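Local coordinates for molybdopterin biosynthesis protein MoaB (Sulfolobus tokodaii, PDB 3IWT) that probably takes part in molybdenum cofactor biosynthesis, binding molybdopterin or a precursor of it through a MogA/MoaB-type domain, at residues A[20-25]-A[86-91]; A[80-85]-A[143-148]; A[43-48]-A[159-164]; A[112-117]-A[135-140]; A[68-73]-A[100-105]. All blocks are in the same frame, centred on the assembly; numbering follows the deposited sequence.

In the fold
Interactions 1, 2 and 4 lie along one mixed sheet: strand 84-88 pairs with 17-23 in interaction 1 and with 145-150 in interaction 2, their centres about 16 Å apart, and 138-142, next in order, carries interaction 4. Interactions 3 and 5 cover opposite faces, about 21 Å apart between centres. Helices 40-51 and 154-176 meet over Ile-86 and Thr-88, whereas helices 66-77 and 99-103 meet over Ile-21 and Val-147. Interaction 3 closes the longest loop, enclosing interactions 2, 4 and 5, while interaction 1 interlocks with it because residues 20-25 come first. The result is a single alpha/beta domain, with interactions 2, 3 and 4 reaching the second subunit and interaction 5 the third and fourth.

Interaction 1: residues A[20-25]-A[86-91]; sequences VITIST and ISTGGT
Ile-23 and Thr-88 have the largest buried areas of any residues in this contact between two parallel strands, whose axes come within 4.7 Å of each other. The backbone N of Ile-23 donates to Thr-88 O at 2.9 Å, an almost straight bond (173°) lying in the carbonyl plane. With CG1 anti to its carbonyl carbon, Ile-23 extends its CD1 methyl along the partner strand, 3.8 Å from Gly-89 O and close to the CB of Ser-87. Thr-88 is held through its backbone by a second bond, its N donating nearly along the C=O axis of Ile-21 at 2.9 Å from O. Its side chain stands beside that of Thr-22 and points the same way, so that Thr-88 CG2 lies 3.6 Å from Thr-22 OG1. The two hydroxyls bond elsewhere, Thr-88 OG1 to Pro-151 O and Thr-22 OG1 to Asp-39. Ile-86 contributes mainly its carbonyl, whose O accepts from Ile-21 N at 2.8 Å; its side chain shares a face with Val-20 and packs on Ile-45. Just past the strand, Gly-89 has phi 118°, and a side chain there would collide with Ile-23 O. This central parallel pair, running out into a glycine-rich loop, is typical of the MogA/MoaB fold, where the Thr-Gly-Gly-Thr turn after the strand probably belongs to the molybdopterin-binding site.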
# COMPACT_ATOMS: atom_id res chain seq x y z
N VAL A 20 15.99 23.67 10.33
CA VAL A 20 14.62 23.98 10.76
C VAL A 20 13.81 24.49 9.57
O VAL A 20 14.25 25.40 8.87
CB VAL A 20 14.58 25.02 11.90
CG1 VAL A 20 13.14 25.31 12.35
CG2 VAL A 20 15.40 24.53 13.10
N ILE A 21 12.62 23.93 9.36
CA ILE A 21 11.78 24.34 8.23
C ILE A 21 10.41 24.79 8.73
O ILE A 21 9.69 24.02 9.40
CB ILE A 21 11.62 23.22 7.18
CG1 ILE A 21 12.98 22.73 6.68
CG2 ILE A 21 10.71 23.68 6.00
CD1 ILE A 21 12.87 21.50 5.74
N THR A 22 10.03 26.01 8.41
CA THR A 22 8.70 26.49 8.82
C THR A 22 7.79 26.43 7.61
O THR A 22 8.14 26.94 6.56
CB THR A 22 8.78 27.91 9.42
OG1 THR A 22 9.51 27.84 10.64
CG2 THR A 22 7.37 28.49 9.68
N ILE A 23 6.64 25.77 7.77
CA ILE A 23 5.66 25.61 6.69
C ILE A 23 4.43 26.45 7.05
O ILE A 23 3.61 26.05 7.89
CB ILE A 23 5.31 24.13 6.45
CG1 ILE A 23 6.58 23.32 6.22
CG2 ILE A 23 4.37 23.99 5.29
CD1 ILE A 23 6.39 21.80 6.16
N SER A 24 4.33 27.63 6.44
CA SER A 24 3.29 28.63 6.75
C SER A 24 3.05 29.53 5.55
O SER A 24 3.92 30.33 5.18
CB SER A 24 3.71 29.49 7.95
OG SER A 24 2.77 30.55 8.18
N THR A 25 1.86 29.42 4.97
CA THR A 25 1.52 30.22 3.79
C THR A 25 1.46 31.72 4.15
O THR A 25 2.05 32.54 3.45
CB THR A 25 0.20 29.73 3.16
OG1 THR A 25 0.37 28.38 2.72
CG2 THR A 25 -0.21 30.59 1.96
N ILE A 86 13.84 19.31 11.37
CA ILE A 86 12.59 19.51 12.07
C ILE A 86 11.75 20.54 11.32
O ILE A 86 12.21 21.66 11.03
CB ILE A 86 12.80 19.97 13.53
CG1 ILE A 86 13.68 18.97 14.32
CG2 ILE A 86 11.42 20.17 14.25
CD1 ILE A 86 13.93 19.39 15.79
N SER A 87 10.53 20.15 10.98
CA SER A 87 9.61 21.11 10.38
C SER A 87 8.47 21.41 11.33
O SER A 87 8.08 20.57 12.15
CB SER A 87 9.08 20.63 9.02
OG SER A 87 8.24 19.47 9.16
N THR A 88 7.92 22.61 11.19
CA THR A 88 6.73 22.99 11.92
C THR A 88 5.68 23.51 10.95
O THR A 88 5.95 24.44 10.20
CB THR A 88 7.02 24.06 13.00
OG1 THR A 88 5.78 24.56 13.57
CG2 THR A 88 7.85 25.24 12.47
N GLY A 89 4.49 22.91 11.00
CA GLY A 89 3.34 23.31 10.20
C GLY A 89 2.81 22.26 9.23
O GLY A 89 3.56 21.47 8.65
N GLY A 90 1.48 22.25 9.11
CA GLY A 90 0.79 21.50 8.07
C GLY A 90 0.56 20.03 8.31
O GLY A 90 0.45 19.27 7.34
N THR A 91 0.46 19.65 9.59
CA THR A 91 0.28 18.24 9.96
C THR A 91 -1.13 17.91 10.49
O THR A 91 -1.34 16.85 11.06
CB THR A 91 1.36 17.82 10.98
OG1 THR A 91 1.24 18.56 12.21
CG2 THR A 91 2.78 18.03 10.43

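Interaction 2: residues A[80-85]-A[143-148]; sequences DEVDVI and GKKIVY
The ammonium of Lys-145 makes the shortest polar contact, NZ donating to Val-82 O at 2.7 Å in the plane of that carbonyl. Its chain starts out beside the backbone N and runs extended to CE, bringing CD 3.3 Å from Val-82 O, and the bend at chi4 (-61°) turns NZ onto that oxygen. A weak bond to Ile-79 O also reaches NZ. Three backbone bonds follow in parallel-strand alternation. Ile-146 N donates to Asp-83 O at 3.1 Å, Ile-85 N to Ile-146 O at 2.9 Å, and Tyr-148 N to Ile-85 O at 2.8 Å, the last two nearly along the C=O axes. Outside this ladder, Val-84 CG1 meets the edge of the Tyr-148 ring in its plane, 3.8 Å from CD2, while Tyr-148 OH bonds Tyr-133 of the second subunit. On the other sheet face, Ile-85 CD1 approaches Val-147 CG2 at 4.3 Å, beside Phe-73. Asp-83 turns away to Arg-177 and the backbone N of Asn-17. A buried lysine is thus met by main-chain oxygen, with Asp-80 OD1 5.3 Å from Lys-145 NZ and Asp-83 OD1 somewhat farther, a setting that would probably favour its protonated form.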
# COMPACT_ATOMS: atom_id res chain seq x y z
N ASP A 80 25.58 17.60 3.94
CA ASP A 80 26.10 16.43 4.65
C ASP A 80 26.15 16.60 6.17
O ASP A 80 25.92 15.63 6.90
CB ASP A 80 27.49 16.10 4.15
CG ASP A 80 27.49 15.56 2.75
OD1 ASP A 80 26.42 15.26 2.17
OD2 ASP A 80 28.59 15.43 2.24
N GLU A 81 26.43 17.82 6.62
CA GLU A 81 26.56 18.12 8.04
C GLU A 81 25.22 18.05 8.80
O GLU A 81 25.20 17.90 10.01
CB GLU A 81 27.20 19.50 8.22
CG GLU A 81 28.67 19.57 7.74
CD GLU A 81 28.87 19.65 6.20
OE1 GLU A 81 27.90 19.82 5.43
OE2 GLU A 81 30.05 19.54 5.75
N VAL A 82 24.10 18.15 8.10
CA VAL A 82 22.79 18.07 8.77
C VAL A 82 22.59 16.69 9.39
O VAL A 82 22.74 15.68 8.71
CB VAL A 82 21.61 18.43 7.82
CG1 VAL A 82 20.25 18.09 8.47
CG2 VAL A 82 21.67 19.91 7.42
N ASP A 83 22.26 16.64 10.68
CA ASP A 83 21.90 15.37 11.34
C ASP A 83 20.40 15.14 11.43
O ASP A 83 19.91 14.01 11.27
CB ASP A 83 22.51 15.30 12.75
CG ASP A 83 24.01 15.42 12.74
OD1 ASP A 83 24.65 14.70 11.97
OD2 ASP A 83 24.56 16.24 13.51
N VAL A 84 19.66 16.21 11.70
CA VAL A 84 18.23 16.13 11.96
C VAL A 84 17.56 17.33 11.28
O VAL A 84 18.08 18.47 11.33
CB VAL A 84 17.92 16.19 13.49
CG1 VAL A 84 16.41 16.03 13.76
CG2 VAL A 84 18.74 15.17 14.30
N ILE A 85 16.40 17.07 10.70
CA ILE A 85 15.53 18.09 10.13
C ILE A 85 14.25 18.11 10.96
O ILE A 85 13.64 17.07 11.17
CB ILE A 85 15.18 17.80 8.65
CG1 ILE A 85 16.45 17.73 7.79
CG2 ILE A 85 14.17 18.86 8.11
CD1 ILE A 85 16.27 17.09 6.38
N GLY A 143 18.42 8.30 4.67
CA GLY A 143 19.86 8.17 4.73
C GLY A 143 20.24 7.97 6.19
O GLY A 143 19.69 7.11 6.86
N LYS A 144 21.17 8.76 6.68
CA LYS A 144 21.59 8.69 8.07
C LYS A 144 21.05 9.87 8.88
O LYS A 144 21.57 10.20 9.93
CB LYS A 144 23.12 8.69 8.15
CG LYS A 144 23.79 7.56 7.32
CD LYS A 144 23.30 6.14 7.74
CE LYS A 144 24.09 5.03 7.00
NZ LYS A 144 23.35 4.61 5.77
N LYS A 145 19.99 10.48 8.37
CA LYS A 145 19.37 11.66 8.98
C LYS A 145 17.96 11.35 9.53
O LYS A 145 17.25 10.51 9.01
CB LYS A 145 19.27 12.76 7.93
CG LYS A 145 20.65 13.10 7.26
CD LYS A 145 20.57 14.41 6.52
CE LYS A 145 21.74 14.59 5.56
NZ LYS A 145 23.09 14.61 6.22
N ILE A 146 17.60 12.04 10.60
CA ILE A 146 16.30 11.90 11.23
C ILE A 146 15.45 13.11 10.80
O ILE A 146 15.97 14.22 10.62
CB ILE A 146 16.42 11.87 12.77
CG1 ILE A 146 17.47 10.84 13.23
CG2 ILE A 146 15.04 11.62 13.43
CD1 ILE A 146 17.35 9.44 12.57
N VAL A 147 14.16 12.88 10.63
CA VAL A 147 13.26 13.94 10.24
C VAL A 147 12.05 13.93 11.16
O VAL A 147 11.46 12.87 11.37
CB VAL A 147 12.77 13.76 8.78
CG1 VAL A 147 11.76 14.86 8.41
CG2 VAL A 147 13.98 13.70 7.77
N TYR A 148 11.70 15.10 11.72
CA TYR A 148 10.52 15.25 12.57
C TYR A 148 9.60 16.26 11.90
O TYR A 148 10.02 17.39 11.61
CB TYR A 148 10.86 15.71 13.97
CG TYR A 148 11.65 14.73 14.83
CD1 TYR A 148 11.01 13.76 15.57
CD2 TYR A 148 13.05 14.82 14.94
CE1 TYR A 148 11.74 12.87 16.38
CE2 TYR A 148 13.78 13.94 15.72
CZ TYR A 148 13.12 12.98 16.46
OH TYR A 148 13.85 12.11 17.26

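Interaction 3: residues A[43-48]-A[159-164]; sequences DIIKQL and LALKEL
Helices 40-51 and 154-176 run side by side with their segment axes 10.5 Å apart and inclined by 29°, and the contact between residues 43-48 and 159-164 turns on one methyl group, CD1 of Leu-161. Ile-44 directs its CB toward the partner helix but only grazes it, its CG2 being 4.5 Å from Leu-161 CD1; further along, it rests on Pro-154. Ile-45 meets the same methyl more closely. Its side chain crosses that of Leu-161 at about a right angle, so that Leu-161 CD1 settles against the Ile-45 backbone, 3.6 Å from CA, and 3.8 Å from CG1 of the same residue. The remainder of Ile-45 leans on the sheet, touching Ile-86 and Thr-88. One turn on from Ile-44, Leu-48 has CG anti to its carbonyl carbon (chi1 -77°) and brings CD1 obliquely to Leu-161 CD1 at 3.7 Å and to Leu-161 CB at 4.0 Å. Its other branch, CD2, meets the extended aliphatic stem of Lys-162, 4.2 Å from CE, at the solvent-facing side. Leu-161 itself also reaches down to Ile-86. The contact is therefore wholly aliphatic, with no polar bond between the segments: this part of the helix pair is joined over the sheet by dispersion and by the burial of Leu-161, while the methylene stem of a lysine shields the outer side.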
# COMPACT_ATOMS: atom_id res chain seq x y z
N ASP A 43 11.18 29.81 16.12
CA ASP A 43 12.00 30.45 17.16
C ASP A 43 12.14 29.58 18.40
O ASP A 43 13.23 29.44 18.93
CB ASP A 43 11.40 31.81 17.55
CG ASP A 43 11.63 32.88 16.49
OD1 ASP A 43 12.28 32.60 15.46
OD2 ASP A 43 11.15 34.01 16.67
N ILE A 44 11.04 28.97 18.83
CA ILE A 44 11.05 28.04 19.96
C ILE A 44 11.96 26.83 19.70
O ILE A 44 12.73 26.44 20.58
CB ILE A 44 9.60 27.55 20.32
CG1 ILE A 44 8.85 28.62 21.10
CG2 ILE A 44 9.62 26.26 21.17
CD1 ILE A 44 7.34 28.36 21.23
N ILE A 45 11.88 26.27 18.50
CA ILE A 45 12.69 25.11 18.13
C ILE A 45 14.18 25.49 18.18
O ILE A 45 14.97 24.79 18.81
CB ILE A 45 12.32 24.59 16.72
CG1 ILE A 45 10.89 24.02 16.74
CG2 ILE A 45 13.34 23.55 16.22
CD1 ILE A 45 10.34 23.66 15.34
N LYS A 46 14.54 26.61 17.58
CA LYS A 46 15.93 27.07 17.58
C LYS A 46 16.47 27.30 18.99
O LYS A 46 17.54 26.79 19.34
CB LYS A 46 16.05 28.35 16.76
CG LYS A 46 15.81 28.17 15.27
CD LYS A 46 15.55 29.51 14.60
CE LYS A 46 15.38 29.33 13.10
NZ LYS A 46 15.19 30.64 12.41
N GLN A 47 15.69 28.05 19.78
CA GLN A 47 16.02 28.43 21.16
C GLN A 47 16.28 27.17 22.02
O GLN A 47 17.31 27.08 22.70
CB GLN A 47 14.81 29.18 21.75
CG GLN A 47 15.04 30.55 22.36
CD GLN A 47 13.94 30.90 23.36
OE1 GLN A 47 12.75 30.92 23.01
NE2 GLN A 47 14.31 31.12 24.61
N LEU A 48 15.34 26.22 21.97
CA LEU A 48 15.43 25.00 22.78
C LEU A 48 16.55 24.10 22.32
O LEU A 48 17.26 23.51 23.14
CB LEU A 48 14.11 24.20 22.78
CG LEU A 48 12.95 24.70 23.67
CD1 LEU A 48 11.68 23.90 23.41
CD2 LEU A 48 13.35 24.68 25.14
N LEU A 159 6.18 20.89 23.23
CA LEU A 159 5.91 19.57 23.79
C LEU A 159 6.71 18.47 23.12
O LEU A 159 7.26 17.62 23.80
CB LEU A 159 4.42 19.24 23.64
CG LEU A 159 3.89 17.96 24.33
CD1 LEU A 159 4.01 18.08 25.86
CD2 LEU A 159 2.45 17.69 23.91
N ALA A 160 6.74 18.47 21.78
CA ALA A 160 7.47 17.47 21.01
C ALA A 160 8.95 17.54 21.35
O ALA A 160 9.57 16.52 21.61
CB ALA A 160 7.24 17.69 19.49
N LEU A 161 9.51 18.75 21.36
CA LEU A 161 10.93 18.91 21.68
C LEU A 161 11.33 18.42 23.08
O LEU A 161 12.29 17.66 23.23
CB LEU A 161 11.35 20.36 21.51
CG LEU A 161 11.62 20.81 20.07
CD1 LEU A 161 11.50 22.34 20.04
CD2 LEU A 161 13.00 20.32 19.62
N LYS A 162 10.63 18.91 24.10
CA LYS A 162 10.96 18.59 25.47
C LYS A 162 10.71 17.14 25.85
O LYS A 162 11.54 16.52 26.52
CB LYS A 162 10.18 19.50 26.43
CG LYS A 162 10.53 20.96 26.30
CD LYS A 162 9.82 21.72 27.40
CE LYS A 162 10.11 23.18 27.41
NZ LYS A 162 9.41 23.80 28.64
N GLU A 163 9.59 16.58 25.40
CA GLU A 163 9.21 15.26 25.85
C GLU A 163 9.75 14.14 24.96
O GLU A 163 10.07 13.07 25.47
CB GLU A 163 7.69 15.19 26.01
CG GLU A 163 7.15 16.28 26.94
CD GLU A 163 7.85 16.28 28.28
OE1 GLU A 163 8.00 15.20 28.88
OE2 GLU A 163 8.29 17.35 28.71
N LEU A 164 9.89 14.38 23.64
CA LEU A 164 10.24 13.30 22.71
C LEU A 164 11.54 13.44 21.91
O LEU A 164 12.26 12.46 21.74
CB LEU A 164 9.08 13.10 21.72
CG LEU A 164 7.72 12.78 22.36
CD1 LEU A 164 6.72 12.48 21.26
CD2 LEU A 164 7.81 11.62 23.33

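Interaction 4: residues A[112-117]-A[135-140]; sequences EGFSDV and TKASAG
The ring of Phe-114 lies against the backbone and side chain of Ala-139, with Phe-114 CG 3.6 Å from Ala-139 CB. CG is anti to the backbone N (chi1 -178°), which swings the ring off the helix and onto strand 138-142. Phe-114 CD2 comes 3.6 Å from Ser-138 C, the carbonyl carbon, and the oxygen of Ala-137 lies at the ring edge, near its plane. Next along the helix, Ser-115 offers backbone contact: its CA approaches Ala-137 O at 3.4 Å in a CA-H...O geometry. Two waters fill in between the main chains. Water 1 donates both to Ser-115 O at 2.8 Å and to Ala-137 O at 2.9 Å, while water 2 accepts from Ala-139 N at 3.1 Å and weakly from Ser-115 N. The approach to the strand is shaped locally by Thr-135, whose OG1 accepts from Ala-137 N in an ST turn, and by Ser-138 OG, which donates to Lys-136 O from above the carbonyl plane. Further out, Phe-114 meets Tyr-148 edge-to-face, and likewise Tyr-133 of the second subunit. An alanine at Phe-114 would remove the ring and would probably loosen the helix from Ala-139 and disturb both aromatic contacts. Asp-116 on this helix packs against Asp-116 of the second and third subunits, so the contact is a helix laid on a sheet beside a threefold interface, consistent with the trimers of the MogA/MoaB family, here within a six-chain assembly.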
# COMPACT_ATOMS: atom_id res chain seq x y z
N GLU A 112 7.50 4.69 13.31
CA GLU A 112 6.07 4.53 13.31
C GLU A 112 5.45 5.04 14.62
O GLU A 112 4.41 5.74 14.60
CB GLU A 112 5.71 3.04 13.11
CG GLU A 112 6.28 2.44 11.79
CD GLU A 112 6.01 0.94 11.63
OE1 GLU A 112 5.41 0.31 12.52
OE2 GLU A 112 6.39 0.39 10.58
N GLY A 113 6.12 4.72 15.73
CA GLY A 113 5.63 5.06 17.06
C GLY A 113 5.68 6.53 17.43
O GLY A 113 5.05 6.94 18.40
N PHE A 114 6.42 7.36 16.70
CA PHE A 114 6.44 8.77 17.03
C PHE A 114 5.03 9.37 16.96
O PHE A 114 4.68 10.18 17.80
CB PHE A 114 7.39 9.60 16.14
CG PHE A 114 7.43 11.06 16.52
CD1 PHE A 114 8.28 11.52 17.52
CD2 PHE A 114 6.58 11.96 15.89
CE1 PHE A 114 8.27 12.84 17.88
CE2 PHE A 114 6.57 13.28 16.25
CZ PHE A 114 7.41 13.73 17.24
N SER A 115 4.25 9.01 15.94
CA SER A 115 2.92 9.58 15.76
C SER A 115 1.98 9.31 16.96
O SER A 115 1.38 10.24 17.51
CB SER A 115 2.28 9.11 14.44
OG SER A 115 2.36 7.71 14.30
N ASP A 116 1.86 8.05 17.37
CA ASP A 116 0.98 7.74 18.51
C ASP A 116 1.50 8.19 19.88
O ASP A 116 0.73 8.62 20.75
CB ASP A 116 0.54 6.25 18.51
CG ASP A 116 1.70 5.30 18.39
OD1 ASP A 116 2.11 5.06 17.23
OD2 ASP A 116 2.19 4.79 19.43
N VAL A 117 2.82 8.11 20.09
CA VAL A 117 3.40 8.59 21.34
C VAL A 117 3.27 10.12 21.46
O VAL A 117 3.00 10.64 22.55
CB VAL A 117 4.83 8.10 21.55
CG1 VAL A 117 5.40 8.69 22.87
CG2 VAL A 117 4.87 6.58 21.56
N THR A 135 -3.98 15.56 14.98
CA THR A 135 -2.62 15.75 14.42
C THR A 135 -2.07 14.46 13.80
O THR A 135 -2.40 13.36 14.25
CB THR A 135 -1.64 16.30 15.45
OG1 THR A 135 -0.38 16.61 14.84
CG2 THR A 135 -1.44 15.33 16.65
N LYS A 136 -1.23 14.64 12.78
CA LYS A 136 -0.50 13.57 12.11
C LYS A 136 1.02 13.77 12.19
O LYS A 136 1.77 13.22 11.37
CB LYS A 136 -0.94 13.47 10.66
CG LYS A 136 -2.37 13.18 10.45
CD LYS A 136 -2.70 13.09 8.95
CE LYS A 136 -2.81 14.48 8.29
NZ LYS A 136 -3.41 14.32 6.94
N ALA A 137 1.47 14.56 13.17
CA ALA A 137 2.88 14.74 13.45
C ALA A 137 3.57 13.37 13.36
O ALA A 137 3.06 12.37 13.86
CB ALA A 137 3.10 15.40 14.82
N SER A 138 4.72 13.34 12.66
CA SER A 138 5.38 12.10 12.25
C SER A 138 6.89 12.27 12.29
O SER A 138 7.39 13.39 12.33
CB SER A 138 4.95 11.72 10.83
OG SER A 138 3.56 11.45 10.75
N ALA A 139 7.60 11.14 12.30
CA ALA A 139 9.08 11.12 12.26
C ALA A 139 9.53 9.96 11.36
O ALA A 139 8.79 8.98 11.14
CB ALA A 139 9.69 11.00 13.70
N GLY A 140 10.74 10.10 10.80
CA GLY A 140 11.30 9.11 9.93
C GLY A 140 12.80 9.28 9.75
O GLY A 140 13.42 10.18 10.34
O HOH W 1 0.99 12.49 15.84
O HOH W 2 5.84 8.71 12.97

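Interaction 5: residues A[68-73]-A[100-105]; sequences KILKAF and VETIRK
The two helical segments are nearest at Leu-70 and Ile-103, whose CA atoms are 7.2 Å apart, and they meet mainly through side chains. Ile-103 forms the centre. Its CG1 sits over one face of the Phe-73 ring, 3.9 Å from the centroid and only 15° off the ring normal, a CH-pi contact. A bent second torsion (chi2 -61°) then places the terminal methyl over the same face, CD1 lying 3.5 Å from Phe-73 CD1, while the CG2 branch comes near the CD2 and CE2 atoms. Ile-69 CG2 also touches this Ile-103 CD1, at 3.9 Å, as well as the methyl of Thr-102. Thr-102 CG2, anti to its backbone N, packs obliquely on Leu-70, 3.6 Å from CD2; the hydroxyl of Thr-102 meanwhile bonds Ile-98 O, just before the start of its helix. Replacing Phe-73 by an alanine would strip away the flat surface under Ile-103 and would probably weaken the hold of helix 99-103 on helix 66-77. Phe-73 and Ile-103 both rest on Leu-149 of strand 145-150, and Phe-73 also reaches Val-147 and Ile-21. Leu-70, at the outer side, packs on Leu-106 of its own chain and on Leu-106 of the fourth subunit, so this helix pair lies between the sheet and a subunit boundary.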
# COMPACT_ATOMS: atom_id res chain seq x y z
N LYS A 68 7.35 23.29 -3.29
CA LYS A 68 8.15 24.12 -2.40
C LYS A 68 8.58 23.40 -1.12
O LYS A 68 9.68 23.60 -0.63
CB LYS A 68 7.44 25.44 -2.09
CG LYS A 68 7.40 26.40 -3.30
CD LYS A 68 6.70 27.67 -2.93
CE LYS A 68 7.00 28.81 -3.84
NZ LYS A 68 6.73 28.56 -5.24
N ILE A 69 7.71 22.53 -0.61
CA ILE A 69 8.00 21.76 0.59
C ILE A 69 9.04 20.69 0.26
O ILE A 69 10.04 20.54 0.99
CB ILE A 69 6.72 21.11 1.16
CG1 ILE A 69 5.82 22.14 1.86
CG2 ILE A 69 7.06 19.97 2.13
CD1 ILE A 69 4.40 21.56 2.19
N LEU A 70 8.88 20.01 -0.87
CA LEU A 70 9.90 19.04 -1.31
C LEU A 70 11.28 19.69 -1.48
O LEU A 70 12.28 19.16 -1.01
CB LEU A 70 9.49 18.37 -2.63
CG LEU A 70 8.29 17.41 -2.66
CD1 LEU A 70 7.87 17.08 -4.13
CD2 LEU A 70 8.61 16.14 -1.83
N LYS A 71 11.33 20.85 -2.15
CA LYS A 71 12.59 21.56 -2.35
C LYS A 71 13.24 21.97 -1.02
O LYS A 71 14.45 21.85 -0.87
CB LYS A 71 12.39 22.80 -3.19
CG LYS A 71 13.71 23.47 -3.48
CD LYS A 71 13.58 24.92 -3.87
CE LYS A 71 15.00 25.63 -3.95
NZ LYS A 71 16.07 24.71 -4.46
N ALA A 72 12.45 22.46 -0.06
CA ALA A 72 12.98 22.80 1.28
C ALA A 72 13.62 21.58 1.96
O ALA A 72 14.71 21.66 2.49
CB ALA A 72 11.89 23.40 2.18
N PHE A 73 12.97 20.43 1.89
CA PHE A 73 13.52 19.21 2.47
C PHE A 73 14.73 18.65 1.74
O PHE A 73 15.69 18.24 2.40
CB PHE A 73 12.43 18.14 2.64
CG PHE A 73 11.60 18.33 3.89
CD1 PHE A 73 10.51 19.20 3.90
CD2 PHE A 73 11.89 17.64 5.06
CE1 PHE A 73 9.74 19.38 5.07
CE2 PHE A 73 11.10 17.80 6.22
CZ PHE A 73 10.03 18.68 6.21
N VAL A 100 2.66 16.02 5.81
CA VAL A 100 2.82 14.58 6.06
C VAL A 100 2.66 13.76 4.77
O VAL A 100 3.44 12.87 4.50
CB VAL A 100 1.86 14.07 7.17
CG1 VAL A 100 1.98 12.57 7.36
CG2 VAL A 100 2.17 14.82 8.50
N GLU A 101 1.68 14.13 3.98
CA GLU A 101 1.40 13.45 2.74
C GLU A 101 2.51 13.69 1.72
O GLU A 101 2.75 12.86 0.83
CB GLU A 101 0.08 13.95 2.17
CG GLU A 101 -1.15 13.60 3.00
CD GLU A 101 -1.21 14.32 4.35
OE1 GLU A 101 -0.82 15.52 4.47
OE2 GLU A 101 -1.67 13.64 5.31
N THR A 102 3.19 14.82 1.83
CA THR A 102 4.28 15.15 0.95
C THR A 102 5.59 14.43 1.37
O THR A 102 6.28 13.85 0.53
CB THR A 102 4.50 16.68 0.90
OG1 THR A 102 3.30 17.30 0.42
CG2 THR A 102 5.67 17.04 -0.00
N ILE A 103 5.94 14.48 2.66
CA ILE A 103 7.26 14.03 3.10
C ILE A 103 7.34 12.60 3.60
O ILE A 103 8.36 11.93 3.43
CB ILE A 103 7.84 15.03 4.15
CG1 ILE A 103 7.96 16.42 3.50
CG2 ILE A 103 9.18 14.54 4.75
CD1 ILE A 103 8.88 16.52 2.28
N ARG A 104 6.27 12.12 4.24
CA ARG A 104 6.32 10.84 4.91
C ARG A 104 6.65 9.73 3.95
O ARG A 104 7.33 8.77 4.30
CB ARG A 104 4.99 10.55 5.68
CG ARG A 104 5.03 9.28 6.51
CD ARG A 104 3.82 9.24 7.44
NE ARG A 104 2.61 9.23 6.65
CZ ARG A 104 1.39 9.30 7.19
NH1 ARG A 104 1.25 9.38 8.49
NH2 ARG A 104 0.34 9.27 6.42
N LYS A 105 6.24 9.90 2.70
CA LYS A 105 6.48 8.96 1.64
C LYS A 105 7.96 8.77 1.34
O LYS A 105 8.35 7.68 0.86
CB LYS A 105 5.80 9.43 0.32
CG LYS A 105 4.40 9.00 0.24
CD LYS A 105 3.75 9.41 -1.06
CE LYS A 105 2.50 10.28 -0.79
NZ LYS A 105 2.42 11.37 -1.89